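Local structure of hypothetical NUDIX hydrolase (Listeria monocytogenes, 3SON) at the interface of chains A and B. The protein probably hydrolyses a nucleoside diphosphate linked to another moiety, as a metal-dependent member of the NUDIX (MutT) family. Numbering follows the deposited sequence. Chains: chain A/B, Hypothetical NUDIX hydrolase.

Contact 1: the interface of chains A and B. Residues chain A 70-72, 132, 135-136; chain B 74-75, 86-87.
Strand 66-76 and helix 128-142 of chain A receive strand 71-76 of chain B, together with the start of its strand 87-96 and the loop residue just before it, in part of a two-fold symmetric interface that may be a dimer contact. B:Ser74 and B:Val87 enter side by side, a pairing that illustrates how a strand edge can be read by a serine while a valine packs on the neighbouring residues. The hydroxyl of B:Ser74, turned beside its backbone N (chi1 -51°), accepts a nearly straight hydrogen bond from the amide of A:His72, with N to OG 2.9 Å. B:Ser74 OG also donates to A:His72 O at 3.3 Å, in the carbonyl plane on a lone pair, so one side chain addresses both backbone groups of a single residue; the amide of B:Ser74 adds a weak bond to that carbonyl.

B:Val87 presents both methyls to A:Ser71, CG1 lying 3.6 Å from OG. B:Val87 CG1 lies 4.1 Å from A:Thr132 CG2. It also packs on CB of A:Glu136. A:Glu136 runs out extended, CG anti to the backbone N (chi1 178°), and its carboxylate ties helix to strand within chain A: OE2 takes the amide of A:Asp70 on its syn lone pair, while OE1 takes the amide of A:Ser71 on the syn side and its hydroxyl on the anti side. This second-shell grip should hold the A:Ser71 hydroxyl in place beside the valine methyls. CG of A:Glu136 meets CB of B:Tyr86, the two side chains crossing at about a right angle. At the margin, B:Tyr86 O lies in the plane of the A:Tyr135 ring, 3.6 Å from edge atom CE2.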
loop_
_atom_site.group_PDB
_atom_site.type_symbol
_atom_site.label_atom_id
_atom_site.label_comp_id
_atom_site.label_asym_id
_atom_site.label_seq_id
_atom_site.Cartn_x
_atom_site.Cartn_y
_atom_site.Cartn_z
ATOM N N ASP A 70 -8.897 8.104 -2.759
ATOM C CA ASP A 70 -7.765 7.895 -3.701
ATOM C C ASP A 70 -6.745 6.853 -3.244
ATOM O O ASP A 70 -6.031 6.305 -4.057
ATOM C CB ASP A 70 -7.014 9.209 -3.952
ATOM C CG ASP A 70 -7.837 10.237 -4.637
ATOM O OD1 ASP A 70 -8.470 9.886 -5.663
ATOM O OD2 ASP A 70 -7.815 11.412 -4.171
ATOM N N SER A 71 -6.675 6.570 -1.964
ATOM C CA SER A 71 -5.664 5.649 -1.484
ATOM C C SER A 71 -5.880 4.271 -2.076
ATOM O O SER A 71 -6.976 3.757 -2.067
ATOM C CB SER A 71 -5.634 5.590 0.071
ATOM O OG SER A 71 -5.227 6.795 0.652
ATOM N N HIS A 72 -4.825 3.712 -2.631
ATOM C CA HIS A 72 -4.873 2.410 -3.236
ATOM C C HIS A 72 -3.601 1.660 -2.938
ATOM O O HIS A 72 -2.535 2.270 -2.846
ATOM C CB HIS A 72 -5.105 2.618 -4.763
ATOM C CG HIS A 72 -4.615 1.493 -5.619
ATOM N ND1 HIS A 72 -3.319 1.130 -5.652
ATOM C CD2 HIS A 72 -5.289 0.645 -6.498
ATOM C CE1 HIS A 72 -3.166 0.074 -6.473
ATOM N NE2 HIS A 72 -4.373 -0.206 -7.017
ATOM N N THR A 132 -2.861 4.611 5.666
ATOM C CA THR A 132 -2.824 5.607 4.608
ATOM C C THR A 132 -4.232 6.028 4.188
ATOM O O THR A 132 -4.508 7.246 4.118
ATOM C CB THR A 132 -2.012 5.155 3.411
ATOM O OG1 THR A 132 -0.647 4.987 3.836
ATOM C CG2 THR A 132 -2.075 6.216 2.240
ATOM N N TYR A 135 -5.724 8.187 7.008
ATOM C CA TYR A 135 -5.165 9.552 6.946
ATOM C C TYR A 135 -5.921 10.417 5.951
ATOM O O TYR A 135 -6.322 11.568 6.244
ATOM C CB TYR A 135 -3.671 9.491 6.561
ATOM C CG TYR A 135 -3.133 10.820 6.264
ATOM C CD1 TYR A 135 -2.838 11.704 7.272
ATOM C CD2 TYR A 135 -2.992 11.247 4.957
ATOM C CE1 TYR A 135 -2.388 13.004 6.980
ATOM C CE2 TYR A 135 -2.545 12.504 4.670
ATOM C CZ TYR A 135 -2.256 13.380 5.685
ATOM O OH TYR A 135 -1.800 14.661 5.359
ATOM N N GLU A 136 -6.030 9.914 4.736
ATOM C CA GLU A 136 -6.747 10.636 3.664
ATOM C C GLU A 136 -8.196 10.959 4.104
ATOM O O GLU A 136 -8.678 12.057 3.957
ATOM C CB GLU A 136 -6.754 9.800 2.382
ATOM C CG GLU A 136 -7.539 10.537 1.306
ATOM C CD GLU A 136 -7.772 9.739 0.037
ATOM O OE1 GLU A 136 -7.209 8.600 -0.131
ATOM O OE2 GLU A 136 -8.581 10.253 -0.793
ATOM N N SER B 74 -0.203 3.994 -2.346
ATOM C CA SER B 74 -0.269 5.423 -2.020
ATOM C C SER B 74 0.551 5.763 -0.776
ATOM O O SER B 74 0.718 4.927 0.134
ATOM C CB SER B 74 -1.732 5.882 -1.877
ATOM O OG SER B 74 -2.609 5.532 -2.978
ATOM N N ILE B 75 1.110 6.983 -0.766
ATOM C CA ILE B 75 1.871 7.508 0.346
ATOM C C ILE B 75 1.200 8.823 0.813
ATOM O O ILE B 75 0.901 9.679 -0.008
ATOM C CB ILE B 75 3.354 7.781 -0.034
ATOM C CG1 ILE B 75 4.028 6.509 -0.546
ATOM C CG2 ILE B 75 4.111 8.254 1.204
ATOM C CD1 ILE B 75 5.475 6.776 -1.037
ATOM N N TYR B 86 -3.823 14.615 -1.351
ATOM C CA TYR B 86 -3.709 14.055 -0.022
ATOM C C TYR B 86 -2.668 12.939 0.060
ATOM O O TYR B 86 -2.017 12.736 1.124
ATOM C CB TYR B 86 -5.078 13.523 0.445
ATOM C CG TYR B 86 -6.107 14.606 0.613
ATOM C CD1 TYR B 86 -6.019 15.505 1.645
ATOM C CD2 TYR B 86 -7.142 14.756 -0.273
ATOM C CE1 TYR B 86 -6.951 16.525 1.835
ATOM C CE2 TYR B 86 -8.056 15.828 -0.127
ATOM C CZ TYR B 86 -7.984 16.668 0.968
ATOM O OH TYR B 86 -8.881 17.734 1.194
ATOM N N VAL B 87 -2.615 12.151 -0.979
ATOM C CA VAL B 87 -1.776 11.014 -1.123
ATOM C C VAL B 87 -1.199 10.993 -2.519
ATOM O O VAL B 87 -1.795 11.525 -3.459
ATOM C CB VAL B 87 -2.478 9.674 -0.737
ATOM C CG1 VAL B 87 -3.177 9.802 0.636
ATOM C CG2 VAL B 87 -3.449 9.179 -1.811
HETATM O O HOH W 1 -1.063 14.806 3.029
HETATM O O HOH W 2 -1.892 2.855 0.196
HETATM O O HOH W 3 0.239 3.271 1.967
#

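Contact 2: the interface of chains A and B. Residues chain A 126-128; chain B 126-128.
A:Asp128 and B:Asp128, which bury the most surface here, reach across the two-fold and exchange hydrogen bonds, each carboxylate going to the other's backbone amide. It is a compact example of reciprocal helix capping between subunits: both residues open helix 128-142, and the carboxylate of one chain serves the first amide of the other chain's helix. A:Asp128 N donates to B:Asp128 OD2 at 2.7 Å, with an angle of 170° at the hydrogen, meeting the oxygen nearly along its C-O axis. The return bond, B:Asp128 N to A:Asp128 OD2, is 2.8 Å long but arrives on the anti side, 34° out of the carboxylate plane, so the two halves are not exact copies. In each aspartate CG is anti to the carbonyl carbon (chi1 -65° in chain A), and this carries the carboxylate toward the partner chain.

The acidic groups come close: A:Asp128 CG and B:Asp128 CG lie 3.7 Å apart. Such proximity would be costly for two bare charges; the amides and the starts of the two helices probably offset it.

A:Trp127 and B:Trp127 flank the pair. Each indole turns an edge to the opposite aspartate: B:Asp128 OD2 lies in the plane of the A:Trp127 ring, 3.7 Å from its CE3, and A:Asp128 OD2 does the same to B:Trp127. Behind B:Trp127, CG of B:Glu126 sits over the ring centre, whereas in chain A the same carbon of A:Glu126 is offset toward the rim of A:Trp127. Water 4 bridges A:Glu126 O and B:Asp128 OD2, giving that oxygen a further partner. In the fold, the site lies where the short loop after helix 118-124 turns into the last helix, 128-142.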
loop_
_atom_site.group_PDB
_atom_site.type_symbol
_atom_site.label_atom_id
_atom_site.label_comp_id
_atom_site.label_asym_id
_atom_site.label_seq_id
_atom_site.Cartn_x
_atom_site.Cartn_y
_atom_site.Cartn_z
ATOM N N GLU A 126 -2.839 -2.605 11.647
ATOM C CA GLU A 126 -1.569 -3.240 11.312
ATOM C C GLU A 126 -0.945 -2.807 9.978
ATOM O O GLU A 126 0.251 -2.621 9.939
ATOM C CB GLU A 126 -1.617 -4.787 11.410
ATOM C CG GLU A 126 -2.887 -5.437 10.897
ATOM C CD GLU A 126 -2.938 -6.973 11.067
ATOM O OE1 GLU A 126 -2.055 -7.584 11.709
ATOM O OE2 GLU A 126 -3.868 -7.571 10.509
ATOM N N TRP A 127 -1.740 -2.581 8.923
ATOM C CA TRP A 127 -1.180 -2.432 7.571
ATOM C C TRP A 127 -1.043 -0.990 7.133
ATOM O O TRP A 127 -1.915 -0.136 7.379
ATOM C CB TRP A 127 -2.016 -3.174 6.556
ATOM C CG TRP A 127 -2.298 -4.610 6.908
ATOM C CD1 TRP A 127 -3.544 -5.196 7.101
ATOM C CD2 TRP A 127 -1.326 -5.666 7.124
ATOM N NE1 TRP A 127 -3.400 -6.551 7.407
ATOM C CE2 TRP A 127 -2.088 -6.871 7.463
ATOM C CE3 TRP A 127 0.073 -5.724 7.125
ATOM C CZ2 TRP A 127 -1.463 -8.076 7.765
ATOM C CZ3 TRP A 127 0.694 -6.942 7.427
ATOM C CH2 TRP A 127 -0.061 -8.093 7.738
ATOM N N ASP A 128 0.102 -0.675 6.564
ATOM C CA ASP A 128 0.355 0.687 6.105
ATOM C C ASP A 128 -0.799 1.135 5.226
ATOM O O ASP A 128 -1.273 2.304 5.321
ATOM C CB ASP A 128 1.676 0.728 5.321
ATOM C CG ASP A 128 2.926 0.405 6.197
ATOM O OD1 ASP A 128 2.812 0.486 7.421
ATOM O OD2 ASP A 128 4.020 0.072 5.635
ATOM N N GLU B 126 11.040 -2.230 6.383
ATOM C CA GLU B 126 10.133 -1.470 7.210
ATOM C C GLU B 126 8.684 -1.435 6.652
ATOM O O GLU B 126 7.732 -1.654 7.414
ATOM C CB GLU B 126 10.621 -0.070 7.342
ATOM C CG GLU B 126 9.920 0.785 8.408
ATOM C CD GLU B 126 10.216 0.344 9.849
ATOM O OE1 GLU B 126 11.098 -0.540 10.112
ATOM O OE2 GLU B 126 9.525 0.882 10.737
ATOM N N TRP B 127 8.548 -1.101 5.357
ATOM C CA TRP B 127 7.237 -0.739 4.784
ATOM C C TRP B 127 6.574 -1.840 4.029
ATOM O O TRP B 127 7.204 -2.558 3.225
ATOM C CB TRP B 127 7.373 0.461 3.862
ATOM C CG TRP B 127 8.191 1.517 4.486
ATOM C CD1 TRP B 127 9.449 1.965 4.082
ATOM C CD2 TRP B 127 7.874 2.290 5.671
ATOM N NE1 TRP B 127 9.898 2.908 4.921
ATOM C CE2 TRP B 127 9.028 3.142 5.905
ATOM C CE3 TRP B 127 6.816 2.325 6.554
ATOM C CZ2 TRP B 127 9.088 4.028 6.958
ATOM C CZ3 TRP B 127 6.894 3.210 7.652
ATOM C CH2 TRP B 127 8.013 4.035 7.845
ATOM N N ASP B 128 5.274 -1.933 4.218
ATOM C CA ASP B 128 4.446 -2.938 3.499
ATOM C C ASP B 128 4.528 -2.826 1.985
ATOM O O ASP B 128 4.568 -3.810 1.312
ATOM C CB ASP B 128 2.984 -2.849 3.902
ATOM C CG ASP B 128 2.738 -3.233 5.364
ATOM O OD1 ASP B 128 3.419 -4.135 5.859
ATOM O OD2 ASP B 128 1.827 -2.648 6.019
HETATM O O HOH W 4 2.863 -2.773 8.741
#

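About 13 Å separates the centres of contact 1 and contact 2, and helix 128-142 of chain A runs through both. Its first residue joins the symmetric aspartate exchange of contact 2, while positions further along take part in contact 1. Being two-fold symmetric, the whole interface also holds a twin of contact 1 with the chains exchanged, whereas contact 2 already pairs the same residues from both chains. The strands and the final helix of each subunit thus act together in pairing the copies. The two-fold symmetry is compatible with a dimer, although the structure alone does not show that it forms in solution.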